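PDB 4EHU: activator of 2-hydroxyisocaproyl-CoA dehydratase from Clostridium difficile, which transfers one electron to 2-hydroxyisocaproyl-CoA dehydratase with hydrolysis of ATP, as a homodimer that carries a single [4Fe-4S] cluster and has the actin fold. Local coordinates for residues V144-L147 with G148-M152; N179-I182 with E183-V186; I189-S192 with V193-V197; V210-G214 with G215-N219; V223-M226 with A227-I230. All blocks are in the same frame, centred on the assembly; numbering follows the deposited sequence. Where two conformers were deposited one is given.

Contact 1 (V144-L147 with G148-M152); sequences VSEL and GSISM. With ANP (phosphoaminophosphonic acid-adenylate ester), chain D; ACT (acetate ion), chain I.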
# COMPACT_ATOMS: atom_id res chain seq x y z
N VAL A 144 8.46 -1.00 17.78
CA VAL A 144 7.87 -2.20 17.22
C VAL A 144 8.08 -3.38 18.17
O VAL A 144 7.28 -4.31 18.19
CB VAL A 144 8.43 -2.55 15.82
CG1 VAL A 144 8.08 -1.45 14.83
CG2 VAL A 144 9.94 -2.75 15.87
N SER A 145 9.14 -3.33 18.97
CA SER A 145 9.45 -4.41 19.92
C SER A 145 8.48 -4.49 21.10
O SER A 145 8.48 -5.48 21.82
CB SER A 145 10.89 -4.27 20.44
OG SER A 145 11.01 -3.15 21.29
N GLU A 146 7.69 -3.44 21.31
CA GLU A 146 6.73 -3.43 22.42
C GLU A 146 5.32 -3.82 22.00
O GLU A 146 4.47 -4.02 22.88
CB GLU A 146 6.65 -2.03 23.05
CG GLU A 146 7.98 -1.41 23.43
CD GLU A 146 7.88 0.10 23.61
OE1 GLU A 146 8.68 0.84 22.99
OE2 GLU A 146 7.00 0.56 24.37
N LEU A 147 5.04 -3.90 20.69
CA LEU A 147 3.67 -4.15 20.22
C LEU A 147 3.08 -5.44 20.78
O LEU A 147 1.92 -5.47 21.18
CB LEU A 147 3.63 -4.20 18.69
CG LEU A 147 4.02 -2.89 17.99
CD1 LEU A 147 4.02 -3.09 16.45
CD2 LEU A 147 3.07 -1.76 18.37
N GLY A 148 3.86 -6.52 20.78
CA GLY A 148 3.36 -7.81 21.21
C GLY A 148 2.85 -7.76 22.64
O GLY A 148 1.75 -8.22 22.95
N SER A 149 3.66 -7.18 23.52
CA SER A 149 3.34 -7.15 24.94
C SER A 149 2.15 -6.21 25.17
O SER A 149 1.26 -6.50 25.99
CB SER A 149 4.56 -6.69 25.74
OG SER A 149 4.24 -6.47 27.11
N ILE A 150 2.12 -5.09 24.46
CA ILE A 150 1.02 -4.13 24.63
C ILE A 150 -0.30 -4.79 24.25
O ILE A 150 -1.30 -4.66 24.97
CB ILE A 150 1.26 -2.87 23.79
CG1 ILE A 150 2.34 -2.02 24.47
CG2 ILE A 150 -0.05 -2.07 23.62
CD1 ILE A 150 2.95 -0.97 23.56
N SER A 151 -0.29 -5.53 23.14
CA SER A 151 -1.53 -6.10 22.59
C SER A 151 -2.13 -7.15 23.55
O SER A 151 -3.34 -7.37 23.53
CB SER A 151 -1.26 -6.72 21.21
OG SER A 151 -0.46 -7.87 21.33
N MET A 152 -1.29 -7.78 24.37
CA MET A 152 -1.80 -8.74 25.36
C MET A 152 -2.90 -8.14 26.22
O MET A 152 -3.77 -8.87 26.72
CB MET A 152 -0.69 -9.23 26.30
CG MET A 152 0.45 -9.93 25.61
SD MET A 152 1.65 -10.41 26.86
CE MET A 152 2.66 -11.55 25.90
PG ANP D . 12.26 -9.24 3.38
O1G ANP D . 13.15 -8.87 2.20
O2G ANP D . 12.43 -10.70 3.73
O3G ANP D . 10.84 -8.86 3.18
PB ANP D . 13.86 -8.71 5.90
O1B ANP D . 14.96 -7.70 6.08
O2B ANP D . 14.30 -10.18 5.80
N3B ANP D . 12.86 -8.18 4.59
PA ANP D . 13.09 -9.33 8.63
O1A ANP D . 14.48 -9.07 9.09
O2A ANP D . 12.56 -10.74 8.49
O3A ANP D . 12.88 -8.62 7.19
O5' ANP D . 12.01 -8.51 9.49
C5' ANP D . 12.05 -7.08 9.53
C4' ANP D . 11.02 -6.59 10.54
O4' ANP D . 10.75 -7.38 11.69
C3' ANP D . 10.59 -5.15 10.72
O3' ANP D . 9.88 -4.67 9.57
C2' ANP D . 9.77 -5.21 12.01
O2' ANP D . 8.36 -5.04 11.77
C1' ANP D . 10.01 -6.59 12.62
N9 ANP D . 10.82 -6.56 13.85
C8 ANP D . 12.15 -6.35 13.94
N7 ANP D . 12.57 -6.45 15.23
C5 ANP D . 11.47 -6.73 15.97
C6 ANP D . 11.18 -6.98 17.38
N6 ANP D . 12.20 -6.91 18.28
N1 ANP D . 9.90 -7.26 17.74
C2 ANP D . 8.90 -7.32 16.85
N3 ANP D . 9.09 -7.10 15.54
C4 ANP D . 10.32 -6.82 15.06
C ACT I . -3.70 -10.20 21.72
O ACT I . -2.60 -9.89 21.19
OXT ACT I . -3.69 -11.13 22.57
CH3 ACT I . -4.96 -9.47 21.36
O HOH W 1 6.40 -6.75 19.30
O HOH W 2 6.53 -7.11 22.83
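Glu146 and Leu147 meet Ile150 and Ser151 at the start of the short helix 147-151, just after the residues that pack on the adenine of the bound ATP analogue in this actin-fold ATPase. Backbone bonds of the i to i+4 kind make the turn. Ile150 N donates to Glu146 O at 3.0 Å, almost in line with the carbonyl bond. Ser151 N donates to Leu147 O at the same length, from a direction tilted 22° out of the carbonyl plane. Water extends the pattern back into the preceding residues. One water bridges Val144 O and Gly148 N, and a second bridges Ser145 O and Ser149 N.

The apolar part is small. Ile150 lays CG1 and CD1 alongside the carbonyl of Glu146, and CD1 reaches Glu146 CB at 3.9 Å. CG1 gets there because it stands anti to its own carbonyl carbon (chi1 -75°). The carboxylate of Glu146 turns back instead, and OE1 accepts from Asp143 N. Leu147 turns to the core, against Ile140 and against His190 of helix 182-204.

The nucleotide touches the start of the segment by packing. Ser145 CA lies 3.6 Å from N1 of the adenine, and Ser145 CB is 3.7 Å from its N6. At the other end Ser151 OG, in one of its two conformers, has two possible acceptors, Gly148 O at 2.8 Å and the acetate O at 2.9 Å.

Contact 2 (N179-I182 with E183-V186); sequences NAKI and EDIV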
# COMPACT_ATOMS: atom_id res chain seq x y z
N ASN A 179 -9.15 8.73 21.52
CA ASN A 179 -8.70 8.19 22.80
C ASN A 179 -9.03 6.71 23.03
O ASN A 179 -9.21 6.28 24.17
CB ASN A 179 -9.25 9.02 23.96
CG ASN A 179 -8.73 10.45 23.96
OD1 ASN A 179 -7.56 10.69 23.65
ND2 ASN A 179 -9.60 11.40 24.29
N ALA A 180 -9.11 5.92 21.96
CA ALA A 180 -9.22 4.48 22.12
C ALA A 180 -8.00 3.98 22.88
O ALA A 180 -6.90 4.54 22.77
CB ALA A 180 -9.33 3.80 20.77
N LYS A 181 -8.17 2.90 23.64
CA LYS A 181 -7.06 2.36 24.42
C LYS A 181 -5.98 1.86 23.47
O LYS A 181 -6.28 1.15 22.52
CB LYS A 181 -7.54 1.19 25.28
CG LYS A 181 -8.55 1.57 26.37
CD LYS A 181 -8.96 0.30 27.10
CE LYS A 181 -10.14 0.57 28.05
NZ LYS A 181 -9.74 1.47 29.15
N ILE A 182 -4.73 2.23 23.74
CA ILE A 182 -3.63 1.87 22.86
C ILE A 182 -3.57 0.36 22.61
O ILE A 182 -3.33 -0.07 21.48
CB ILE A 182 -2.26 2.38 23.39
CG1 ILE A 182 -1.15 2.15 22.37
CG2 ILE A 182 -1.90 1.74 24.72
CD1 ILE A 182 -1.35 2.90 21.09
N GLU A 183 -3.77 -0.45 23.64
CA GLU A 183 -3.69 -1.89 23.46
C GLU A 183 -4.75 -2.41 22.48
O GLU A 183 -4.50 -3.39 21.76
CB GLU A 183 -3.81 -2.64 24.80
CG GLU A 183 -5.13 -2.36 25.60
CD GLU A 183 -5.03 -1.21 26.61
OE1 GLU A 183 -4.24 -0.27 26.39
OE2 GLU A 183 -5.75 -1.24 27.63
N ASP A 184 -5.92 -1.78 22.45
CA ASP A 184 -6.96 -2.18 21.50
C ASP A 184 -6.66 -1.72 20.08
O ASP A 184 -7.02 -2.39 19.13
CB ASP A 184 -8.33 -1.65 21.94
CG ASP A 184 -8.82 -2.33 23.22
OD1 ASP A 184 -8.54 -3.55 23.37
OD2 ASP A 184 -9.46 -1.66 24.08
N ILE A 185 -6.00 -0.57 19.96
CA ILE A 185 -5.52 -0.09 18.65
C ILE A 185 -4.47 -1.04 18.12
O ILE A 185 -4.52 -1.45 16.96
CB ILE A 185 -4.92 1.34 18.75
CG1 ILE A 185 -6.02 2.33 19.16
CG2 ILE A 185 -4.29 1.77 17.41
CD1 ILE A 185 -5.48 3.72 19.44
N VAL A 186 -3.52 -1.40 18.97
CA VAL A 186 -2.47 -2.36 18.58
C VAL A 186 -3.06 -3.73 18.22
O VAL A 186 -2.65 -4.32 17.21
CB VAL A 186 -1.42 -2.52 19.69
CG1 VAL A 186 -0.41 -3.62 19.32
CG2 VAL A 186 -0.70 -1.20 19.93
O HOH W 3 -10.48 0.73 23.59
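Lys181 is the N-cap of helix 182-204, and its carbonyl oxygen accepts the first i to i+4 bond of the helix, from Ile185 N at 3.1 Å, and a weak, bent one from Asp184 N. One step on, Val186 N donates to Ile182 O at 2.8 Å, with an N-H...O angle of 170°. This helix start follows closely on the end of helix 165-177. Asn179, with positive phi, is the C-prime residue of the Schellman motif that ends that helix.

The side chains fall into two groups. On the polar side Lys181 runs past two acids. It lies beside Asp184, pointing the same way, but crosses Glu183 at a slant. Its CD is 3.6 Å from Glu183 OE2 and also 3.6 Å from Asp184 OD2. The charged ends do not meet, since Lys181 NZ stays 5.1 Å from Glu183 OE2. Glu183 folds back over the helix start: CG sits between its backbone N and carbonyl carbon (chi1 58°), and a bend at chi2 brings the carboxylate to Lys181 CB and Ile182 CG2. Asp184 is buried. Its OD1 accepts from Ser154 OG and Asn156 N, which ties the helix start to the loop after helix 147-151.

On the apolar side Ile185 CG1 lies 4.0 Å from Ala180 CB, and Ile185 packs on Val172 and Leu176 of helix 165-177. Ile182 CG1 is 4.2 Å from Val186 CG2, the two side chains slanting across each other, and both touch Ile140. A water bridges Lys181 N and Asp184 OD2, donating to OD2 at 2.6 Å.

Contact 3 (I189-S192 with V193-V197); sequences IHTS and VAKRV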
# COMPACT_ATOMS: atom_id res chain seq x y z
N ILE A 189 -4.36 -3.47 14.75
CA ILE A 189 -3.24 -3.44 13.80
C ILE A 189 -2.72 -4.87 13.54
O ILE A 189 -2.46 -5.25 12.41
CB ILE A 189 -2.13 -2.54 14.37
CG1 ILE A 189 -2.50 -1.05 14.16
CG2 ILE A 189 -0.77 -2.88 13.75
CD1 ILE A 189 -1.67 -0.11 15.06
N HIS A 190 -2.61 -5.68 14.60
CA HIS A 190 -2.16 -7.04 14.45
C HIS A 190 -3.15 -7.87 13.67
O HIS A 190 -2.78 -8.69 12.83
CB HIS A 190 -1.91 -7.66 15.83
CG HIS A 190 -0.74 -7.08 16.53
ND1 HIS A 190 -0.55 -7.21 17.89
CD2 HIS A 190 0.34 -6.41 16.05
CE1 HIS A 190 0.58 -6.60 18.23
NE2 HIS A 190 1.13 -6.11 17.13
N THR A 191 -4.43 -7.65 13.93
CA THR A 191 -5.44 -8.41 13.23
C THR A 191 -5.40 -8.06 11.73
O THR A 191 -5.53 -8.94 10.91
CB THR A 191 -6.82 -8.13 13.83
OG1 THR A 191 -6.85 -8.77 15.11
CG2 THR A 191 -7.93 -8.70 12.92
N SER A 192 -5.17 -6.80 11.40
CA SER A 192 -5.01 -6.42 9.98
C SER A 192 -3.93 -7.25 9.28
O SER A 192 -4.15 -7.80 8.21
CB SER A 192 -4.66 -4.94 9.87
OG SER A 192 -5.78 -4.15 10.22
N VAL A 193 -2.76 -7.35 9.91
CA VAL A 193 -1.65 -8.07 9.28
C VAL A 193 -2.03 -9.54 9.18
O VAL A 193 -1.86 -10.16 8.13
CB VAL A 193 -0.38 -7.90 10.11
CG1 VAL A 193 0.73 -8.90 9.64
CG2 VAL A 193 0.09 -6.45 10.03
N ALA A 194 -2.58 -10.07 10.27
CA ALA A 194 -2.87 -11.49 10.34
C ALA A 194 -3.93 -11.89 9.34
O ALA A 194 -3.84 -12.97 8.76
CB ALA A 194 -3.28 -11.88 11.80
N LYS A 195 -4.93 -11.05 9.12
CA LYS A 195 -5.94 -11.35 8.12
C LYS A 195 -5.33 -11.43 6.73
O LYS A 195 -5.67 -12.30 5.95
CB LYS A 195 -7.06 -10.31 8.13
CG LYS A 195 -7.98 -10.55 9.32
CD LYS A 195 -9.25 -9.73 9.27
CE LYS A 195 -10.20 -10.14 10.41
NZ LYS A 195 -10.57 -11.60 10.39
N ARG A 196 -4.41 -10.53 6.44
CA ARG A 196 -3.84 -10.50 5.10
C ARG A 196 -2.91 -11.69 4.83
O ARG A 196 -2.90 -12.24 3.71
CB ARG A 196 -3.11 -9.19 4.86
CG ARG A 196 -2.48 -9.11 3.51
CD ARG A 196 -2.20 -7.69 3.12
NE ARG A 196 -1.33 -7.69 1.95
CZ ARG A 196 -1.77 -7.92 0.72
NH1 ARG A 196 -3.05 -8.16 0.49
NH2 ARG A 196 -0.91 -7.92 -0.30
N VAL A 197 -2.12 -12.08 5.82
CA VAL A 197 -1.20 -13.21 5.65
C VAL A 197 -1.97 -14.51 5.79
O VAL A 197 -1.73 -15.46 5.04
CB VAL A 197 -0.05 -13.12 6.63
CG1 VAL A 197 0.91 -14.31 6.46
CG2 VAL A 197 0.70 -11.80 6.39
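Thr191 and Lys195 meet one turn apart in the middle of helix 182-204. Thr191 is buried, and Lys195 lies along it and leads out to the exposed side. Thr191 CG2 is 3.7 Å from Lys195 CE, and Lys195 CG rests on Thr191 O. The methyl faces the lysine because CG2 is anti to the backbone N. This turns OG1 the other way, to partners that include Glu157 and helix 220-230. Lys195 NZ also has its partner on helix 220-230.

The packed face holds Ile189, His190, Val193 and Ala194, with Thr191 at its margin. Ala194 CB sits 3.4 Å from His190 O, and Val193 CG2 lies 3.7 Å from Ile189 O. Val193 packs on Phe132 and Ile222, and Ala194 on Ala225. Exposed Lys195 and partly exposed Ser192 make the looser side.

The backbone bonds are uneven in length. Lys195 N to Thr191 O is 2.8 Å, whereas Arg196 N to Ser192 O is 3.3 Å. In one of two conformers of Arg196, the extended chain carries NE to Ala127 O and touches Cys125, a ligand of the [4Fe-4S] cluster. Its nearest side-chain atom is about 6 Å from the cluster, and its charge may influence the cluster's electrostatics.

Contact 4 (V210-G214 with G215-N219); sequences VVMVG and GVARN. With ANP (phosphoaminophosphonic acid-adenylate ester), chain D.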
# COMPACT_ATOMS: atom_id res chain seq x y z
N VAL A 210 3.10 -25.81 11.55
CA VAL A 210 3.14 -24.48 10.97
C VAL A 210 4.15 -23.69 11.76
O VAL A 210 4.07 -23.61 13.00
CB VAL A 210 1.76 -23.79 11.07
CG1 VAL A 210 1.82 -22.39 10.48
CG2 VAL A 210 0.70 -24.64 10.38
N VAL A 211 5.12 -23.11 11.06
CA VAL A 211 6.18 -22.37 11.71
C VAL A 211 6.22 -20.95 11.18
O VAL A 211 6.17 -20.75 9.97
CB VAL A 211 7.55 -23.03 11.46
CG1 VAL A 211 8.68 -22.16 12.04
CG2 VAL A 211 7.57 -24.46 12.06
N MET A 212 6.30 -19.97 12.07
CA MET A 212 6.50 -18.59 11.64
C MET A 212 7.94 -18.14 11.87
O MET A 212 8.53 -18.40 12.91
CB MET A 212 5.55 -17.61 12.33
CG MET A 212 5.60 -16.21 11.71
SD MET A 212 4.51 -15.00 12.46
CE MET A 212 2.99 -15.94 12.33
N VAL A 213 8.48 -17.47 10.86
CA VAL A 213 9.82 -16.92 10.91
C VAL A 213 9.81 -15.49 10.35
O VAL A 213 8.75 -14.97 9.95
CB VAL A 213 10.79 -17.78 10.05
CG1 VAL A 213 10.76 -19.21 10.57
CG2 VAL A 213 10.40 -17.72 8.56
N GLY A 214 10.98 -14.86 10.33
CA GLY A 214 11.07 -13.45 9.97
C GLY A 214 11.04 -12.59 11.21
O GLY A 214 10.67 -13.04 12.32
N GLY A 215 11.40 -11.32 11.03
CA GLY A 215 11.50 -10.39 12.15
C GLY A 215 10.12 -10.14 12.77
O GLY A 215 10.03 -9.93 13.97
N VAL A 216 9.07 -10.19 11.95
CA VAL A 216 7.72 -9.93 12.45
C VAL A 216 7.27 -11.05 13.37
O VAL A 216 6.41 -10.84 14.23
CB VAL A 216 6.73 -9.73 11.29
CG1 VAL A 216 5.28 -9.59 11.79
CG2 VAL A 216 7.13 -8.49 10.51
N ALA A 217 7.86 -12.24 13.24
CA ALA A 217 7.52 -13.34 14.16
C ALA A 217 8.04 -13.09 15.58
O ALA A 217 7.67 -13.81 16.52
CB ALA A 217 8.05 -14.67 13.63
N ARG A 218 8.91 -12.10 15.75
CA ARG A 218 9.32 -11.69 17.09
C ARG A 218 8.19 -10.96 17.82
O ARG A 218 8.28 -10.77 19.04
CB ARG A 218 10.54 -10.78 17.03
CG ARG A 218 11.76 -11.47 16.45
CD ARG A 218 12.90 -10.49 16.31
NE ARG A 218 13.47 -10.09 17.59
CZ ARG A 218 14.44 -9.19 17.69
NH1 ARG A 218 14.91 -8.58 16.60
NH2 ARG A 218 14.93 -8.88 18.88
N ASN A 219 7.16 -10.53 17.09
CA ASN A 219 5.99 -9.85 17.67
C ASN A 219 4.98 -10.90 18.10
O ASN A 219 4.31 -11.49 17.27
CB ASN A 219 5.39 -8.91 16.62
CG ASN A 219 4.20 -8.14 17.16
OD1 ASN A 219 3.49 -8.61 18.04
ND2 ASN A 219 3.99 -6.95 16.63
PG ANP D . 12.26 -9.24 3.38
O1G ANP D . 13.15 -8.87 2.20
O2G ANP D . 12.43 -10.70 3.73
O3G ANP D . 10.84 -8.86 3.18
PB ANP D . 13.86 -8.71 5.90
O1B ANP D . 14.96 -7.70 6.08
O2B ANP D . 14.30 -10.18 5.80
N3B ANP D . 12.86 -8.18 4.59
PA ANP D . 13.09 -9.33 8.63
O1A ANP D . 14.48 -9.07 9.09
O2A ANP D . 12.56 -10.74 8.49
O3A ANP D . 12.88 -8.62 7.19
O5' ANP D . 12.01 -8.51 9.49
C5' ANP D . 12.05 -7.08 9.53
C4' ANP D . 11.02 -6.59 10.54
O4' ANP D . 10.75 -7.38 11.69
C3' ANP D . 10.59 -5.15 10.72
O3' ANP D . 9.88 -4.67 9.57
C2' ANP D . 9.77 -5.21 12.01
O2' ANP D . 8.36 -5.04 11.77
C1' ANP D . 10.01 -6.59 12.62
N9 ANP D . 10.82 -6.56 13.85
C8 ANP D . 12.15 -6.35 13.94
N7 ANP D . 12.57 -6.45 15.23
C5 ANP D . 11.47 -6.73 15.97
C6 ANP D . 11.18 -6.98 17.38
N6 ANP D . 12.20 -6.91 18.28
N1 ANP D . 9.90 -7.26 17.74
C2 ANP D . 8.90 -7.32 16.85
N3 ANP D . 9.09 -7.10 15.54
C4 ANP D . 10.32 -6.82 15.06
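Gly215 N donates to the alpha-phosphate oxygen O2A of the ATP analogue at 2.9 Å, with an N-H...O angle of 160°. A weak second bond from the same N-H reaches O5' at 3.3 Å. Gly215 is an established ATP-binding residue. It belongs to a strand-turn-helix whose Gly-Gly turn holds the adenosine end of the nucleotide, consistent with the actin-like ATPase fold. Gly214 has positive phi, and Gly215 passes close against the ribose.

After the glycines the chain coils into a 3-10 turn, 216-218. Ala217 N donates to Gly214 O at 3.1 Å, well above the carbonyl plane. The methyl of Ala217 faces back to the strand and meets Met212. In one of two conformers Met212 CG is 3.5 Å from Ala217 CB, and SD lies over the same methyl at 3.7 Å. CG stands anti to the backbone N of Met212 (chi1 -171°).

CB and CD of Arg218 lie along the adenine. The guanidinium has N6 over its face, 3.2 Å above the plane and 3.3 Å from CZ, and the planes of the two groups are inclined. NH1 is held by Gln241 OE1, and Gln241 also binds the nucleotide. Asn219 is the N-cap of helix 220-230, and its OD1 accepts from Ile222 N.

Strand 210-213 lies between strands 96-100 and 234-235, both parallel to it. Val213 packs on helix 79-90, and Met212 packs on Val223 and Met226 of helix 220-230.

Contact 5 (V223-M226 with A227-I230); sequences VRAM and AREI. With ACT (acetate ion), chain I.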
# COMPACT_ATOMS: atom_id res chain seq x y z
N VAL A 223 1.97 -13.36 16.16
CA VAL A 223 1.89 -14.81 16.25
C VAL A 223 0.51 -15.23 16.80
O VAL A 223 -0.14 -16.09 16.21
CB VAL A 223 3.02 -15.38 17.09
CG1 VAL A 223 2.86 -16.91 17.23
CG2 VAL A 223 4.38 -15.03 16.43
N ARG A 224 0.07 -14.60 17.88
CA ARG A 224 -1.23 -14.96 18.46
C ARG A 224 -2.38 -14.70 17.48
O ARG A 224 -3.28 -15.53 17.34
CB ARG A 224 -1.49 -14.19 19.76
CG ARG A 224 -0.62 -14.66 20.91
CD ARG A 224 -1.06 -14.00 22.22
NE ARG A 224 -1.02 -12.54 22.17
CZ ARG A 224 0.06 -11.80 22.43
NH1 ARG A 224 1.20 -12.38 22.78
NH2 ARG A 224 -0.02 -10.47 22.35
N ALA A 225 -2.36 -13.55 16.81
CA ALA A 225 -3.41 -13.21 15.86
C ALA A 225 -3.40 -14.19 14.68
O ALA A 225 -4.47 -14.60 14.20
CB ALA A 225 -3.25 -11.79 15.37
N MET A 226 -2.21 -14.54 14.20
CA MET A 226 -2.13 -15.52 13.12
C MET A 226 -2.69 -16.87 13.52
O MET A 226 -3.43 -17.47 12.76
CB MET A 226 -0.68 -15.71 12.66
CG MET A 226 -0.27 -14.58 11.76
SD MET A 226 -1.04 -14.63 10.10
CE MET A 226 -0.52 -16.19 9.45
N ALA A 227 -2.32 -17.36 14.71
CA ALA A 227 -2.77 -18.68 15.12
C ALA A 227 -4.29 -18.66 15.22
O ALA A 227 -4.96 -19.64 14.90
CB ALA A 227 -2.14 -19.07 16.45
N ARG A 228 -4.83 -17.53 15.67
CA ARG A 228 -6.28 -17.36 15.74
C ARG A 228 -6.90 -17.42 14.33
O ARG A 228 -7.86 -18.18 14.10
CB ARG A 228 -6.62 -16.03 16.42
CG ARG A 228 -8.12 -15.75 16.55
CD ARG A 228 -8.38 -14.31 16.98
NE ARG A 228 -8.05 -13.40 15.87
CZ ARG A 228 -7.34 -12.28 15.98
NH1 ARG A 228 -6.87 -11.89 17.16
NH2 ARG A 228 -7.07 -11.55 14.89
N GLU A 229 -6.33 -16.65 13.41
CA GLU A 229 -6.93 -16.52 12.10
C GLU A 229 -6.84 -17.82 11.31
O GLU A 229 -7.77 -18.13 10.55
CB GLU A 229 -6.30 -15.37 11.31
CG GLU A 229 -6.59 -14.00 11.87
CD GLU A 229 -8.08 -13.65 11.86
OE1 GLU A 229 -8.80 -14.08 10.92
OE2 GLU A 229 -8.52 -12.93 12.79
N ILE A 230 -5.76 -18.57 11.46
CA ILE A 230 -5.66 -19.84 10.74
C ILE A 230 -6.17 -21.01 11.55
O ILE A 230 -6.18 -22.15 11.06
CB ILE A 230 -4.23 -20.13 10.22
CG1 ILE A 230 -3.29 -20.48 11.38
CG2 ILE A 230 -3.73 -18.94 9.42
CD1 ILE A 230 -1.85 -20.89 10.88
C ACT I . -3.70 -10.20 21.72
O ACT I . -2.60 -9.89 21.19
OXT ACT I . -3.69 -11.13 22.57
CH3 ACT I . -4.96 -9.47 21.36
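Helix 220-230 is the crossover helix of a beta-alpha-beta unit between strands 210-213 and 234-235. Its last two turns bring Ala225 under Arg228. The guanidinium of Arg228 lies with one face over Ala225 CA, which is 3.8 Å from its plane and displaced from the centre of the group. CG anti to the backbone N (chi1 -180°) and a bend at chi3 carry the group back over the alanine. Its edge holds Glu229: NE and NH2 both donate to OE2, at 3.2 and 2.9 Å. OE2 receives NH2 on its anti lone pair and NE from above the carboxylate plane.

The backbone bonds are even. Ala227 N to Val223 O and Ile230 N to Met226 O are both 2.9 Å. On the buried side Met226 CE touches Ile230 CG2 at 4.2 Å.

Arg224 points to an acetate, probably from the crystallisation liquor. NE donates to both acetate oxygens, and NH2 to acetate O at 2.9 Å. NH2 also donates to Gly148 O.

Glu229 OE1 forms a salt bridge with Lys195 NZ, and Arg228 NH2 also bonds Thr191 OG1. These bonds join helix 220-230 to helix 182-204. The carboxylate lies between two cations, which would probably stabilise its charged form.

Overall arrangement
Contacts 1 and 4 flank the adenine of the bound nucleotide, with centres 14 Å apart. They meet where Asn219 OD1 lies 3.3 Å from Gly148 CA. Contacts 2 and 3 follow each other along helix 182-204. Contact 2 packs on contact 1 through Val186, while His190 of contact 3 reaches both Ser151 and Asn219. Contact 5 lies closest to contact 3, 9 Å between centres. Arg224 of contact 5 reaches contact 1, and both contacts touch the acetate. Contact 4 leads into contact 5 through strand 210-213 and helix 220-230. In one conformer, Arg196 of contact 3 comes within about 6 Å of the [4Fe-4S] cluster, measured between nearest atoms.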